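Kojibiose phosphorylase (Gut metagenome, PDB 6W0P) belongs to glycoside hydrolase family 65, carbohydrate-active enzymes that combine an N-terminal beta-sandwich with a catalytic (alpha/alpha)6 barrel and a small C-terminal beta domain. Local coordinates at residues L173-L178 / L200-L205; S363-A368 / Y434-F439. One frame throughout, in Å; residues are numbered along the deposited sequence.

Contact 1 (L173-L178 / L200-L205); sequences LDSNIL and LTVKTL
Between the two antiparallel sheets of the N-terminal beta-sandwich, Leu200 on strand 197-204 reaches across to Leu173 near the end of strand 165-174 and Ser175 just past it. One branch does the work: Leu200 CD2 lies 4.1 Å from Leu173 CB and 3.7 Å from Leu173 O, so a methyl meets both the root of the facing side chain and its backbone carbonyl. Leu200 CB already points to the other segment; with CG set between the backbone N and the carbonyl carbon (chi1 50°), the second torsion (77°) brings CD2 rather than CD1 to the contact. Two residues along, the Ser175 hydroxyl oxygen rests against the two methyls of Val202: OG lies 3.8 Å from both Val202 CG1 and Val202 CG2, a plain van der Waals contact. Here the chain bends through an Asx turn in which Asp174 OD1 accepts from Asn176 N at 2.9 Å, the N-H coming to the anti side of the carboxylate, 32° out of its plane. Asn176 is tied in turn to Lys229 and to the carbonyl of Gln228. Trp186, on the edge strand 186-194, touches both Ser175 and Val202, while Met215 and Phe91 pack against Leu173.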
loop_
_atom_site.group_PDB
_atom_site.type_symbol
_atom_site.label_atom_id
_atom_site.label_comp_id
_atom_site.label_asym_id
_atom_site.label_seq_id
_atom_site.Cartn_x
_atom_site.Cartn_y
_atom_site.Cartn_z
ATOM N N LEU A 173 11.280 4.947 40.415
ATOM C CA LEU A 173 10.842 5.656 39.189
ATOM C C LEU A 173 11.739 5.160 38.055
ATOM O O LEU A 173 12.966 5.362 38.147
ATOM C CB LEU A 173 10.964 7.173 39.356
ATOM C CG LEU A 173 10.375 7.750 40.637
ATOM C CD1 LEU A 173 10.630 9.243 40.686
ATOM C CD2 LEU A 173 8.882 7.456 40.749
ATOM N N ASP A 174 11.147 4.496 37.065
ATOM C CA ASP A 174 11.851 3.763 35.984
ATOM C C ASP A 174 11.475 4.401 34.653
ATOM O O ASP A 174 10.316 4.212 34.232
ATOM C CB ASP A 174 11.480 2.274 35.989
ATOM C CG ASP A 174 12.082 1.509 34.821
ATOM O OD1 ASP A 174 12.897 2.125 34.110
ATOM O OD2 ASP A 174 11.744 0.302 34.628
ATOM N N SER A 175 12.391 5.130 34.010
ATOM C CA SER A 175 12.113 5.729 32.683
ATOM C C SER A 175 12.981 5.058 31.613
ATOM O O SER A 175 13.229 5.700 30.583
ATOM C CB SER A 175 12.257 7.231 32.697
ATOM O OG SER A 175 11.800 7.791 31.468
ATOM N N ASN A 176 13.361 3.791 31.825
ATOM C CA ASN A 176 14.038 2.944 30.804
ATOM C C ASN A 176 12.991 2.095 30.069
ATOM O O ASN A 176 13.382 1.158 29.334
ATOM C CB ASN A 176 15.147 2.102 31.451
ATOM C CG ASN A 176 16.320 2.965 31.875
ATOM O OD1 ASN A 176 16.906 3.650 31.051
ATOM N ND2 ASN A 176 16.640 2.980 33.157
ATOM N N ILE A 177 11.705 2.401 30.264
ATOM C CA ILE A 177 10.560 1.550 29.803
ATOM C C ILE A 177 10.560 1.521 28.276
ATOM O O ILE A 177 10.899 2.549 27.638
ATOM C CB ILE A 177 9.204 2.005 30.399
ATOM C CG1 ILE A 177 9.037 3.516 30.581
ATOM C CG2 ILE A 177 8.997 1.341 31.741
ATOM C CD1 ILE A 177 9.214 4.353 29.359
ATOM N N LEU A 178 10.199 0.381 27.702
ATOM C CA LEU A 178 10.095 0.243 26.232
ATOM C C LEU A 178 8.678 0.619 25.786
ATOM O O LEU A 178 7.709 0.472 26.573
ATOM C CB LEU A 178 10.441 -1.190 25.811
ATOM C CG LEU A 178 11.750 -1.762 26.368
ATOM C CD1 LEU A 178 11.914 -3.223 25.939
ATOM C CD2 LEU A 178 12.961 -0.909 25.942
ATOM N N LEU A 200 13.688 12.308 38.766
ATOM C CA LEU A 200 14.435 12.357 37.487
ATOM C C LEU A 200 13.765 13.357 36.549
ATOM O O LEU A 200 12.585 13.691 36.762
ATOM C CB LEU A 200 14.518 10.962 36.859
ATOM C CG LEU A 200 13.219 10.172 36.730
ATOM C CD1 LEU A 200 12.376 10.686 35.568
ATOM C CD2 LEU A 200 13.532 8.678 36.557
ATOM N N THR A 201 14.528 13.844 35.586
ATOM C CA THR A 201 14.062 14.673 34.458
ATOM C C THR A 201 14.563 14.003 33.185
ATOM O O THR A 201 15.782 13.691 33.118
ATOM C CB THR A 201 14.564 16.116 34.542
ATOM O OG1 THR A 201 14.012 16.702 35.721
ATOM C CG2 THR A 201 14.170 16.930 33.328
ATOM N N VAL A 202 13.660 13.766 32.236
ATOM C CA VAL A 202 13.982 13.056 30.972
ATOM C C VAL A 202 13.446 13.896 29.819
ATOM O O VAL A 202 12.620 14.799 30.063
ATOM C CB VAL A 202 13.411 11.627 30.960
ATOM C CG1 VAL A 202 14.207 10.705 31.857
ATOM C CG2 VAL A 202 11.937 11.593 31.341
ATOM N N LYS A 203 13.918 13.597 28.617
ATOM C CA LYS A 203 13.505 14.283 27.384
ATOM C C LYS A 203 13.278 13.226 26.305
ATOM O O LYS A 203 14.004 12.213 26.312
ATOM C CB LYS A 203 14.572 15.301 26.979
ATOM C CG LYS A 203 14.172 16.220 25.836
ATOM C CD LYS A 203 15.215 17.289 25.566
ATOM C CE LYS A 203 14.890 18.138 24.353
ATOM N NZ LYS A 203 15.630 19.427 24.374
ATOM N N THR A 204 12.294 13.466 25.435
ATOM C CA THR A 204 11.943 12.581 24.297
ATOM C C THR A 204 13.041 12.692 23.243
ATOM O O THR A 204 13.693 13.748 23.207
ATOM C CB THR A 204 10.584 12.953 23.708
ATOM O OG1 THR A 204 10.641 14.318 23.293
ATOM C CG2 THR A 204 9.458 12.761 24.703
ATOM N N LEU A 205 13.172 11.660 22.407
ATOM C CA LEU A 205 14.237 11.510 21.384
ATOM C C LEU A 205 14.252 12.739 20.473
ATOM O O LEU A 205 15.339 13.268 20.238
ATOM C CB LEU A 205 13.973 10.255 20.543
ATOM C CG LEU A 205 13.834 8.925 21.293
ATOM C CD1 LEU A 205 13.840 7.750 20.320
ATOM C CD2 LEU A 205 14.946 8.746 22.318
#

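Contact 2 (S363-A368 / Y434-F439); sequences SNQEAA and YNDHKF
The Tyr434 ring carries the side chain of Gln365 on one face: CG stands over the ring centre, 3.5 Å from the centroid and almost on the normal, a CH-pi contact. Beyond it the amide continues across the same face, its plane only 13° from that of the ring, with CD 3.4 Å from Tyr434 CD1. The two side chains run in opposite directions, so Gln365 CB sits near the phenol end, 3.5 Å from Tyr434 CZ, whereas NE2 lies toward CG and CB of the tyrosine. An extended glutamine, with CG anti to the backbone N (chi1 -173°) and the chain straight beyond, makes this full-length overlap possible. At the rim of the ring, Tyr434 OH forms a weak hydrogen bond with the carbonyl of Leu361, and the ring also meets that of Tyr430.

These residues join helix ends in the (alpha/alpha)6 barrel. Tyr434 closes helix 418-434, Asn435 turns the chain with positive phi, and Asp436 is the N-cap of helix 437-458, its OD1 accepting from Phe439 N at 3.0 Å from above the carboxylate plane. On the other segment Asn364 likewise caps helix 365-376, through a weak bond from Ala367 N to Asn364 OD1. The amide of Gln365 and the carboxylate of Asp436 stand 89° apart, and Gln365 NE2 is 3.7 Å from Asp436 OD2. The hydroxyl of Tyr430 bridges them, hydrogen-bonded to both NE2 and OD2, which helps to hold the NE2 end of the stacked amide in place. Asp436 OD2 also forms a salt bridge with Lys369, one turn along helix 365-376 from Gln365; this positive charge and the helix N-terminus would both tend to favour an ionised carboxylate.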
loop_
_atom_site.group_PDB
_atom_site.type_symbol
_atom_site.label_atom_id
_atom_site.label_comp_id
_atom_site.label_asym_id
_atom_site.label_seq_id
_atom_site.Cartn_x
_atom_site.Cartn_y
_atom_site.Cartn_z
ATOM N N SER A 363 -22.918 16.473 30.220
ATOM C CA SER A 363 -22.335 16.332 31.583
ATOM C C SER A 363 -21.337 17.440 31.911
ATOM O O SER A 363 -21.228 17.747 33.082
ATOM C CB SER A 363 -21.694 14.983 31.807
ATOM O OG SER A 363 -20.564 14.787 30.972
ATOM N N ASN A 364 -20.586 17.985 30.962
ATOM C CA ASN A 364 -19.396 18.809 31.311
ATOM C C ASN A 364 -19.037 19.712 30.134
ATOM O O ASN A 364 -18.282 19.270 29.244
ATOM C CB ASN A 364 -18.243 17.896 31.724
ATOM C CG ASN A 364 -17.004 18.615 32.207
ATOM O OD1 ASN A 364 -16.946 19.845 32.171
ATOM N ND2 ASN A 364 -16.003 17.835 32.637
ATOM N N GLN A 365 -19.523 20.948 30.148
ATOM C CA GLN A 365 -19.322 21.876 29.008
ATOM C C GLN A 365 -17.832 22.078 28.716
ATOM O O GLN A 365 -17.461 22.210 27.531
ATOM C CB GLN A 365 -19.937 23.242 29.274
ATOM C CG GLN A 365 -19.884 24.117 28.036
ATOM C CD GLN A 365 -20.497 25.462 28.296
ATOM O OE1 GLN A 365 -21.141 25.665 29.323
ATOM N NE2 GLN A 365 -20.280 26.380 27.370
ATOM N N GLU A 366 -17.023 22.183 29.757
ATOM C CA GLU A 366 -15.572 22.475 29.651
ATOM C C GLU A 366 -14.883 21.282 28.963
ATOM O O GLU A 366 -13.997 21.498 28.124
ATOM C CB GLU A 366 -15.040 22.788 31.054
ATOM C CG GLU A 366 -13.638 23.382 31.084
ATOM C CD GLU A 366 -13.438 24.719 30.366
ATOM O OE1 GLU A 366 -14.446 25.414 30.038
ATOM O OE2 GLU A 366 -12.249 25.072 30.136
ATOM N N ALA A 367 -15.296 20.055 29.272
ATOM C CA ALA A 367 -14.797 18.852 28.580
ATOM C C ALA A 367 -15.231 18.889 27.108
ATOM O O ALA A 367 -14.346 18.732 26.242
ATOM C CB ALA A 367 -15.260 17.608 29.292
ATOM N N ALA A 368 -16.515 19.120 26.818
ATOM C CA ALA A 368 -17.037 19.218 25.429
ATOM C C ALA A 368 -16.246 20.283 24.657
ATOM O O ALA A 368 -15.764 19.998 23.559
ATOM C CB ALA A 368 -18.511 19.537 25.424
ATOM N N TYR A 434 -25.179 24.540 23.726
ATOM C CA TYR A 434 -24.688 25.645 24.599
ATOM C C TYR A 434 -24.764 27.040 23.974
ATOM O O TYR A 434 -24.540 28.027 24.714
ATOM C CB TYR A 434 -23.237 25.383 24.963
ATOM C CG TYR A 434 -23.115 24.245 25.931
ATOM C CD1 TYR A 434 -23.558 24.391 27.234
ATOM C CD2 TYR A 434 -22.592 23.024 25.537
ATOM C CE1 TYR A 434 -23.439 23.352 28.139
ATOM C CE2 TYR A 434 -22.467 21.980 26.431
ATOM C CZ TYR A 434 -22.890 22.149 27.734
ATOM O OH TYR A 434 -22.779 21.133 28.624
ATOM N N ASN A 435 -25.012 27.129 22.670
ATOM C CA ASN A 435 -25.022 28.400 21.899
ATOM C C ASN A 435 -23.981 29.369 22.481
ATOM O O ASN A 435 -24.372 30.471 22.896
ATOM C CB ASN A 435 -26.433 28.986 21.873
ATOM C CG ASN A 435 -26.556 30.063 20.822
ATOM O OD1 ASN A 435 -25.585 30.366 20.133
ATOM N ND2 ASN A 435 -27.744 30.636 20.691
ATOM N N ASP A 436 -22.710 28.958 22.487
ATOM C CA ASP A 436 -21.564 29.666 23.112
ATOM C C ASP A 436 -21.016 30.699 22.121
ATOM O O ASP A 436 -20.112 30.366 21.329
ATOM C CB ASP A 436 -20.515 28.647 23.546
ATOM C CG ASP A 436 -19.277 29.220 24.212
ATOM O OD1 ASP A 436 -19.062 30.460 24.109
ATOM O OD2 ASP A 436 -18.518 28.409 24.799
ATOM N N HIS A 437 -21.538 31.929 22.179
ATOM C CA HIS A 437 -21.218 33.025 21.223
ATOM C C HIS A 437 -19.708 33.291 21.182
ATOM O O HIS A 437 -19.177 33.435 20.067
ATOM C CB HIS A 437 -21.997 34.293 21.575
ATOM C CG HIS A 437 -22.148 35.229 20.428
ATOM N ND1 HIS A 437 -21.219 36.209 20.152
ATOM C CD2 HIS A 437 -23.111 35.334 19.493
ATOM C CE1 HIS A 437 -21.607 36.889 19.097
ATOM N NE2 HIS A 437 -22.759 36.371 18.674
ATOM N N LYS A 438 -19.058 33.363 22.348
ATOM C CA LYS A 438 -17.612 33.679 22.498
ATOM C C LYS A 438 -16.737 32.590 21.864
ATOM O O LYS A 438 -15.753 32.939 21.204
ATOM C CB LYS A 438 -17.256 33.868 23.972
ATOM C CG LYS A 438 -17.901 35.088 24.610
ATOM C CD LYS A 438 -16.995 35.845 25.569
ATOM C CE LYS A 438 -17.625 37.131 26.084
ATOM N NZ LYS A 438 -16.809 38.325 25.746
ATOM N N PHE A 439 -17.054 31.312 22.085
ATOM C CA PHE A 439 -16.364 30.188 21.416
ATOM C C PHE A 439 -16.444 30.391 19.895
ATOM O O PHE A 439 -15.395 30.273 19.238
ATOM C CB PHE A 439 -16.952 28.826 21.785
ATOM C CG PHE A 439 -16.437 27.766 20.853
ATOM C CD1 PHE A 439 -15.127 27.328 20.952
ATOM C CD2 PHE A 439 -17.211 27.320 19.796
ATOM C CE1 PHE A 439 -14.620 26.413 20.044
ATOM C CE2 PHE A 439 -16.701 26.396 18.897
ATOM C CZ PHE A 439 -15.406 25.950 19.017
#

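Overall arrangement
Contacts 1 and 2 illustrate two kinds of side-chain contact within one chain, sheet on sheet and helix end on helix end. Their centres are 37 Å apart and their nearest atoms about 25 Å, so neither touches the other. Along the chain they follow in series: contact 1 closes within the N-terminal family 65 domain before contact 2 opens in the central catalytic domain. The first is buried between facing sheets and is made of leucine and valine methyls against a serine hydroxyl and a backbone carbonyl; the second lies at the surface, among helix ends, and uses a stacked amide and a network of polar groups. Neither contact is touched by the other subunit of the assembly.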